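PDB 2NQL: Isomerase/lactonizing enzyme from Agrobacterium fabrum str. C58, which belongs to the mandelate racemase/muconate lactonizing enzyme family of the enolase superfamily, pairing an N-terminal capping domain with a TIM-barrel-like domain that holds a sodium ion. Local coordinates for residues Glu289-Gly302 / Phe323-Ser335. Residues are numbered along the deposited sequence; the frame is centred on the assembly and turned at random.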
ATOM      1  N   GLU A 289      -3.915  11.279  -9.295  1.00 16.99           N
ATOM      2  CA  GLU A 289      -3.944  12.227  -8.216  1.00 17.47           C
ATOM      3  C   GLU A 289      -2.538  12.519  -7.709  1.00 23.62           C
ATOM      4  O   GLU A 289      -1.880  11.664  -7.088  1.00 15.95           O
ATOM      5  CB  GLU A 289      -4.863  11.711  -7.093  1.00 15.16           C
ATOM      6  CG  GLU A 289      -4.835  12.564  -5.778  1.00 17.37           C
ATOM      7  CD  GLU A 289      -4.948  14.072  -6.036  1.00 17.99           C
ATOM      8  OE1 GLU A 289      -5.997  14.513  -6.568  1.00 21.40           O
ATOM      9  OE2 GLU A 289      -3.988  14.822  -5.706  1.00 18.36           O
ATOM     10  N   MET A 290      -2.084  13.747  -7.963  1.00 18.07           N
ATOM     11  CA  MET A 290      -0.704  14.129  -7.674  1.00 14.77           C
ATOM     12  C   MET A 290      -0.358  13.958  -6.181  1.00 18.88           C
ATOM     13  O   MET A 290       0.776  13.594  -5.845  1.00 19.11           O
ATOM     14  CB  MET A 290      -0.484  15.592  -8.071  1.00 16.90           C
ATOM     15  CG  MET A 290       0.865  16.153  -7.686  1.00 16.35           C
ATOM     16  SD  MET A 290       2.296  15.268  -8.373  1.00 19.24           S
ATOM     17  CE  MET A 290       2.184  15.709 -10.100  1.00 15.24           C
ATOM     18  N   GLY A 291      -1.322  14.215  -5.288  1.00 19.17           N
ATOM     19  CA  GLY A 291      -1.068  14.116  -3.847  1.00 22.13           C
ATOM     20  C   GLY A 291      -0.731  12.702  -3.371  1.00 19.37           C
ATOM     21  O   GLY A 291      -0.071  12.532  -2.343  1.00 22.43           O
ATOM     22  N   HIS A 292      -1.186  11.704  -4.126  1.00 19.71           N
ATOM     23  CA  HIS A 292      -0.871  10.290  -3.869  1.00 17.92           C
ATOM     24  C   HIS A 292       0.432   9.861  -4.572  1.00 20.45           C
ATOM     25  O   HIS A 292       1.014   8.841  -4.198  1.00 21.45           O
ATOM     26  CB  HIS A 292      -1.996   9.341  -4.370  1.00 17.67           C
ATOM     27  CG  HIS A 292      -3.187   9.266  -3.469  1.00 18.66           C
ATOM     28  ND1 HIS A 292      -3.086   9.216  -2.091  1.00 15.44           N
ATOM     29  CD2 HIS A 292      -4.509   9.197  -3.755  1.00 17.57           C
ATOM     30  CE1 HIS A 292      -4.299   9.126  -1.570  1.00 20.71           C
ATOM     31  NE2 HIS A 292      -5.179   9.122  -2.557  1.00 16.77           N
ATOM     32  N   LYS A 293       0.873  10.624  -5.581  1.00 16.93           N
ATOM     33  CA  LYS A 293       1.799  10.093  -6.605  1.00 15.97           C
ATOM     34  C   LYS A 293       3.155  10.782  -6.656  1.00 19.14           C
ATOM     35  O   LYS A 293       4.186  10.108  -6.676  1.00 19.61           O
ATOM     36  CB  LYS A 293       1.154  10.056  -8.010  1.00 14.56           C
ATOM     37  CG  LYS A 293      -0.051   9.149  -8.094  1.00 13.11           C
ATOM     38  CD  LYS A 293      -0.622   9.129  -9.504  1.00 16.18           C
ATOM     39  CE  LYS A 293      -1.768   8.150  -9.619  1.00 18.73           C
ATOM     40  NZ  LYS A 293      -2.958   8.537  -8.782  1.00 17.35           N
ATOM     41  N   GLY A 294       3.162  12.115  -6.683  1.00 17.99           N
ATOM     42  CA  GLY A 294       4.397  12.888  -6.825  1.00 15.51           C
ATOM     43  C   GLY A 294       4.674  13.057  -8.312  1.00 19.96           C
ATOM     44  O   GLY A 294       4.068  12.371  -9.136  1.00 18.79           O
ATOM     45  N   ILE A 295       5.572  13.981  -8.641  1.00 16.84           N
ATOM     46  CA  ILE A 295       5.818  14.374 -10.030  1.00 17.77           C
ATOM     47  C   ILE A 295       6.457  13.241 -10.843  1.00 20.10           C
ATOM     48  O   ILE A 295       6.023  12.946 -11.957  1.00 18.51           O
ATOM     49  CB  ILE A 295       6.668  15.668 -10.098  1.00 20.51           C
ATOM     50  CG1 ILE A 295       5.806  16.873  -9.672  1.00 17.73           C
ATOM     51  CG2 ILE A 295       7.249  15.900 -11.549  1.00 17.73           C
ATOM     52  CD1 ILE A 295       6.601  18.053  -9.207  1.00 18.25           C
ATOM     53  N   THR A 296       7.486  12.616 -10.289  1.00 19.43           N
ATOM     54  CA  THR A 296       8.129  11.463 -10.973  1.00 17.37           C
ATOM     55  C   THR A 296       7.113  10.395 -11.423  1.00 19.13           C
ATOM     56  O   THR A 296       7.112   9.995 -12.593  1.00 19.09           O
ATOM     57  CB  THR A 296       9.218  10.850 -10.090  1.00 15.91           C
ATOM     58  OG1 THR A 296      10.210  11.839  -9.809  1.00 19.77           O
ATOM     59  CG2 THR A 296       9.857   9.597 -10.749  1.00 17.16           C
ATOM     60  N   ASN A 297       6.227   9.966 -10.512  1.00 18.10           N
ATOM     61  CA  ASN A 297       5.172   8.999 -10.848  1.00 20.05           C
ATOM     62  C   ASN A 297       4.161   9.477 -11.858  1.00 19.97           C
ATOM     63  O   ASN A 297       3.731   8.726 -12.725  1.00 21.76           O
ATOM     64  CB  ASN A 297       4.442   8.513  -9.577  1.00 17.24           C
ATOM     65  CG  ASN A 297       5.216   7.411  -8.855  1.00 21.97           C
ATOM     66  OD1 ASN A 297       5.771   6.515  -9.495  1.00 21.26           O
ATOM     67  ND2 ASN A 297       5.228   7.458  -7.523  1.00 18.25           N
ATOM     68  N   PHE A 298       3.771  10.740 -11.718  1.00 19.11           N
ATOM     69  CA  PHE A 298       2.754  11.347 -12.567  1.00 20.21           C
ATOM     70  C   PHE A 298       3.300  11.388 -14.006  1.00 18.98           C
ATOM     71  O   PHE A 298       2.591  10.997 -14.933  1.00 22.76           O
ATOM     72  CB  PHE A 298       2.515  12.747 -12.025  1.00 25.60           C
ATOM     73  CG  PHE A 298       1.179  13.340 -12.329  1.00 24.77           C
ATOM     74  CD1 PHE A 298       0.152  13.311 -11.373  1.00 24.66           C
ATOM     75  CD2 PHE A 298       0.986  14.052 -13.520  1.00 23.93           C
ATOM     76  CE1 PHE A 298      -1.063  13.945 -11.620  1.00 19.54           C
ATOM     77  CE2 PHE A 298      -0.233  14.676 -13.789  1.00 29.63           C
ATOM     78  CZ  PHE A 298      -1.252  14.626 -12.841  1.00 23.32           C
ATOM     79  N   ILE A 299       4.562  11.805 -14.177  1.00 18.23           N
ATOM     80  CA  ILE A 299       5.217  11.912 -15.487  0.50 22.18           C
ATOM     81  C   ILE A 299       5.298  10.535 -16.184  1.00 27.83           C
ATOM     82  O   ILE A 299       5.044  10.394 -17.378  1.00 24.02           O
ATOM     83  CB  ILE A 299       6.638  12.582 -15.327  0.50 22.36           C
ATOM     84  CG1 ILE A 299       6.513  14.103 -15.131  0.50 20.90           C
ATOM     85  CG2 ILE A 299       7.567  12.283 -16.490  0.50 24.89           C
ATOM     86  CD1 ILE A 299       5.510  14.787 -16.065  0.50 26.98           C
ATOM     87  N   ARG A 300       5.647   9.511 -15.414  1.00 20.39           N
ATOM     88  CA  ARG A 300       5.689   8.129 -15.948  1.00 18.30           C
ATOM     89  C   ARG A 300       4.318   7.562 -16.320  1.00 21.29           C
ATOM     90  O   ARG A 300       4.192   6.879 -17.330  1.00 23.59           O
ATOM     91  CB  ARG A 300       6.420   7.190 -14.981  1.00 21.88           C
ATOM     92  CG  ARG A 300       7.846   7.625 -14.715  1.00 20.94           C
ATOM     93  CD  ARG A 300       8.494   6.832 -13.570  1.00 25.93           C
ATOM     94  NE  ARG A 300       9.918   7.162 -13.467  1.00 22.50           N
ATOM     95  CZ  ARG A 300      10.730   6.771 -12.485  1.00 24.81           C
ATOM     96  NH1 ARG A 300      10.252   6.055 -11.470  1.00 20.96           N
ATOM     97  NH2 ARG A 300      12.017   7.135 -12.500  1.00 22.82           N
ATOM     98  N   ILE A 301       3.287   7.854 -15.520  1.00 20.94           N
ATOM     99  CA  ILE A 301       1.916   7.502 -15.881  1.00 18.67           C
ATOM    100  C   ILE A 301       1.480   8.217 -17.189  1.00 23.40           C
ATOM    101  O   ILE A 301       0.845   7.609 -18.078  1.00 22.52           O
ATOM    102  CB  ILE A 301       0.941   7.762 -14.702  1.00 19.45           C
ATOM    103  CG1 ILE A 301       1.113   6.666 -13.632  1.00 19.90           C
ATOM    104  CG2 ILE A 301      -0.490   7.846 -15.175  1.00 19.52           C
ATOM    105  CD1 ILE A 301       0.592   7.058 -12.248  1.00 20.75           C
ATOM    106  N   GLY A 302       1.818   9.496 -17.286  1.00 20.69           N
ATOM    107  CA  GLY A 302       1.556  10.287 -18.494  1.00 24.49           C
ATOM    108  C   GLY A 302       2.223   9.703 -19.741  1.00 25.32           C
ATOM    109  O   GLY A 302       1.583   9.591 -20.790  1.00 24.01           O
ATOM    110  N   PHE A 323       0.341  20.311  -3.670  1.00 16.30           N
ATOM    111  CA  PHE A 323       0.221  19.231  -4.640  1.00 16.09           C
ATOM    112  C   PHE A 323      -0.652  19.521  -5.859  1.00 18.21           C
ATOM    113  O   PHE A 323      -0.413  18.967  -6.921  1.00 16.58           O
ATOM    114  CB  PHE A 323       0.006  17.830  -4.033  1.00 13.92           C
ATOM    115  CG  PHE A 323      -1.325  17.626  -3.317  1.00 17.11           C
ATOM    116  CD1 PHE A 323      -2.540  17.603  -4.009  1.00 19.67           C
ATOM    117  CD2 PHE A 323      -1.337  17.348  -1.956  1.00 16.75           C
ATOM    118  CE1 PHE A 323      -3.760  17.354  -3.326  1.00 21.15           C
ATOM    119  CE2 PHE A 323      -2.535  17.111  -1.255  1.00 16.08           C
ATOM    120  CZ  PHE A 323      -3.747  17.106  -1.945  1.00 19.70           C
ATOM    121  N   LEU A 324      -1.625  20.418  -5.720  1.00 15.76           N
ATOM    122  CA  LEU A 324      -2.370  20.821  -6.916  1.00 19.01           C
ATOM    123  C   LEU A 324      -1.451  21.575  -7.900  1.00 14.47           C
ATOM    124  O   LEU A 324      -1.476  21.305  -9.092  1.00 16.54           O
ATOM    125  CB  LEU A 324      -3.585  21.678  -6.556  1.00 17.55           C
ATOM    126  CG  LEU A 324      -4.387  22.155  -7.779  1.00 17.22           C
ATOM    127  CD1 LEU A 324      -4.925  20.991  -8.586  1.00 19.44           C
ATOM    128  CD2 LEU A 324      -5.518  23.074  -7.299  1.00 20.04           C
ATOM    129  N   ALA A 325      -0.650  22.504  -7.392  1.00 17.95           N
ATOM    130  CA  ALA A 325       0.290  23.225  -8.235  1.00 16.40           C
ATOM    131  C   ALA A 325       1.258  22.266  -8.920  1.00 23.10           C
ATOM    132  O   ALA A 325       1.501  22.387 -10.118  1.00 16.95           O
ATOM    133  CB  ALA A 325       1.038  24.254  -7.449  1.00 17.03           C
ATOM    134  N   ALA A 326       1.768  21.293  -8.158  1.00 18.23           N
ATOM    135  CA  ALA A 326       2.542  20.179  -8.739  1.00 14.43           C
ATOM    136  C   ALA A 326       1.798  19.443  -9.848  1.00 16.50           C
ATOM    137  O   ALA A 326       2.385  19.188 -10.907  1.00 18.20           O
ATOM    138  CB  ALA A 326       3.000  19.219  -7.631  1.00 19.60           C
ATOM    139  N   SER A 327       0.512  19.122  -9.626  1.00 16.76           N
ATOM    140  CA  SER A 327      -0.314  18.470 -10.640  1.00 15.40           C
ATOM    141  C   SER A 327      -0.360  19.318 -11.923  1.00 17.03           C
ATOM    142  O   SER A 327      -0.204  18.776 -13.013  1.00 18.96           O
ATOM    143  CB  SER A 327      -1.750  18.202 -10.147  1.00 15.64           C
ATOM    144  OG  SER A 327      -2.446  17.371 -11.080  1.00 17.38           O
ATOM    145  N   LEU A 328      -0.591  20.622 -11.781  1.00 18.95           N
ATOM    146  CA  LEU A 328      -0.656  21.507 -12.951  1.00 17.91           C
ATOM    147  C   LEU A 328       0.676  21.516 -13.710  1.00 16.59           C
ATOM    148  O   LEU A 328       0.677  21.343 -14.930  1.00 20.23           O
ATOM    149  CB  LEU A 328      -1.067  22.940 -12.552  1.00 17.64           C
ATOM    150  CG  LEU A 328      -2.366  23.138 -11.770  1.00 20.86           C
ATOM    151  CD1 LEU A 328      -2.674  24.622 -11.707  1.00 20.04           C
ATOM    152  CD2 LEU A 328      -3.540  22.359 -12.371  1.00 16.80           C
ATOM    153  N   GLN A 329       1.784  21.702 -12.992  1.00 19.60           N
ATOM    154  CA  GLN A 329       3.138  21.673 -13.585  1.00 18.08           C
ATOM    155  C   GLN A 329       3.383  20.409 -14.405  1.00 24.86           C
ATOM    156  O   GLN A 329       3.745  20.479 -15.590  1.00 20.50           O
ATOM    157  CB  GLN A 329       4.229  21.773 -12.510  1.00 17.03           C
ATOM    158  CG  GLN A 329       4.301  23.086 -11.718  1.00 18.64           C
ATOM    159  CD  GLN A 329       4.859  24.267 -12.530  1.00 21.40           C
ATOM    160  OE1 GLN A 329       5.294  24.104 -13.673  1.00 21.09           O
ATOM    161  NE2 GLN A 329       4.860  25.453 -11.927  1.00 22.11           N
ATOM    162  N   ALA A 330       3.175  19.251 -13.778  1.00 16.43           N
ATOM    163  CA  ALA A 330       3.396  17.976 -14.462  1.00 17.54           C
ATOM    164  C   ALA A 330       2.394  17.765 -15.592  1.00 19.96           C
ATOM    165  O   ALA A 330       2.778  17.350 -16.679  1.00 20.26           O
ATOM    166  CB  ALA A 330       3.325  16.835 -13.478  1.00 18.70           C
ATOM    167  N   SER A 331       1.113  18.057 -15.332  1.00 18.72           N
ATOM    168  CA  SER A 331       0.054  17.878 -16.347  1.00 20.71           C
ATOM    169  C   SER A 331       0.349  18.642 -17.637  1.00 22.10           C
ATOM    170  O   SER A 331       0.039  18.168 -18.742  1.00 21.77           O
ATOM    171  CB  SER A 331      -1.304  18.359 -15.819  1.00 24.26           C
ATOM    172  OG  SER A 331      -1.751  17.548 -14.752  1.00 21.69           O
ATOM    173  N   SER A 332       0.938  19.822 -17.482  1.00 20.79           N
ATOM    174  CA  SER A 332       1.177  20.736 -18.613  1.00 20.85           C
ATOM    175  C   SER A 332       2.138  20.194 -19.667  1.00 29.21           C
ATOM    176  O   SER A 332       2.118  20.652 -20.795  1.00 25.10           O
ATOM    177  CB  SER A 332       1.671  22.082 -18.104  1.00 19.13           C
ATOM    178  OG  SER A 332       3.038  22.005 -17.742  1.00 21.04           O
ATOM    179  N   THR A 333       2.961  19.215 -19.284  1.00 23.31           N
ATOM    180  CA  THR A 333       3.989  18.618 -20.143  1.00 24.14           C
ATOM    181  C   THR A 333       3.482  17.408 -20.919  1.00 27.28           C
ATOM    182  O   THR A 333       4.225  16.838 -21.729  1.00 26.80           O
ATOM    183  CB  THR A 333       5.211  18.134 -19.289  1.00 23.55           C
ATOM    184  OG1 THR A 333       4.832  16.954 -18.541  1.00 23.02           O
ATOM    185  CG2 THR A 333       5.690  19.241 -18.355  1.00 22.58           C
ATOM    186  N   LEU A 334       2.237  17.008 -20.669  1.00 23.15           N
ATOM    187  CA  LEU A 334       1.717  15.718 -21.124  1.00 24.42           C
ATOM    188  C   LEU A 334       0.941  15.843 -22.419  1.00 23.30           C
ATOM    189  O   LEU A 334      -0.051  16.564 -22.493  1.00 24.54           O
ATOM    190  CB  LEU A 334       0.853  15.045 -20.046  1.00 22.09           C
ATOM    191  CG  LEU A 334       1.490  14.805 -18.660  1.00 21.79           C
ATOM    192  CD1 LEU A 334       0.498  14.126 -17.678  1.00 26.33           C
ATOM    193  CD2 LEU A 334       2.763  13.980 -18.779  1.00 23.11           C
ATOM    194  N   SER A 335       1.401  15.118 -23.439  1.00 27.63           N
ATOM    195  CA  SER A 335       0.766  15.109 -24.766  1.00 27.47           C
ATOM    196  C   SER A 335      -0.681  14.606 -24.754  1.00 29.47           C
ATOM    197  O   SER A 335      -1.508  15.060 -25.551  1.00 28.69           O
ATOM    198  CB  SER A 335       1.618  14.295 -25.741  1.00 33.38           C
ATOM    199  OG  SER A 335       1.624  12.926 -25.361  1.00 27.23           O
TER
HETATM  200  O   HOH W   1      -3.651  15.595  -9.367  1.00 18.09           O
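Phe323 turns one face of its ring to Gly291, whose CA stands 3.8 Å from the ring centroid, a CH-pi contact. With chi1 at 67°, CG of Phe323 is set between its own backbone N and carbonyl carbon, and the ring lies against the short helical turn 290-293. Glu289 OE2 comes within 3.5 Å of Phe323 CE1, carboxylate and ring planes 71° apart, while capping that turn through a 2.8 Å bond from Gly291 N; the other carboxylate oxygen, OE1, is held by His315. Met290 is the knob of the interface, seated among Phe323, Ala326, Ser327 and Ala330. Its chain bends at chi2 and chi3, bringing CG to 3.7 Å from Ala326 CB and carrying CE on to Ala330 CB. Ile295 CD1 flanks the same methyl of Ala326. A water lies 2.7 Å from Ser327 OG and accepts from Met290 N; OG also bonds to His340 NE2. Ala330 CB touches both Met290 CE and Phe298 CD2, which lie on the same side of it. Farther on, Ser331 OG bonds to Ser327 O and also touches the Phe298 ring, 3.4 Å from CE2. Thr333 OG1 is tied back to Ala330 O and abuts Ile299 CD1. In the turn 331-334, the branches of Leu334 divide, CD1 going to Phe298 CE2 and CD2 to Ile299 CD1 and Gly302 CA. Helices 295-302 and 323-331, 36° from parallel, thus associate through apolar packing, while one water bridges the turn 290-293 to Ser327; Ser331 OG and Thr333 OG1, having donated their protons to carbonyls of their own segment, can probably lie against hydrocarbon at little cost.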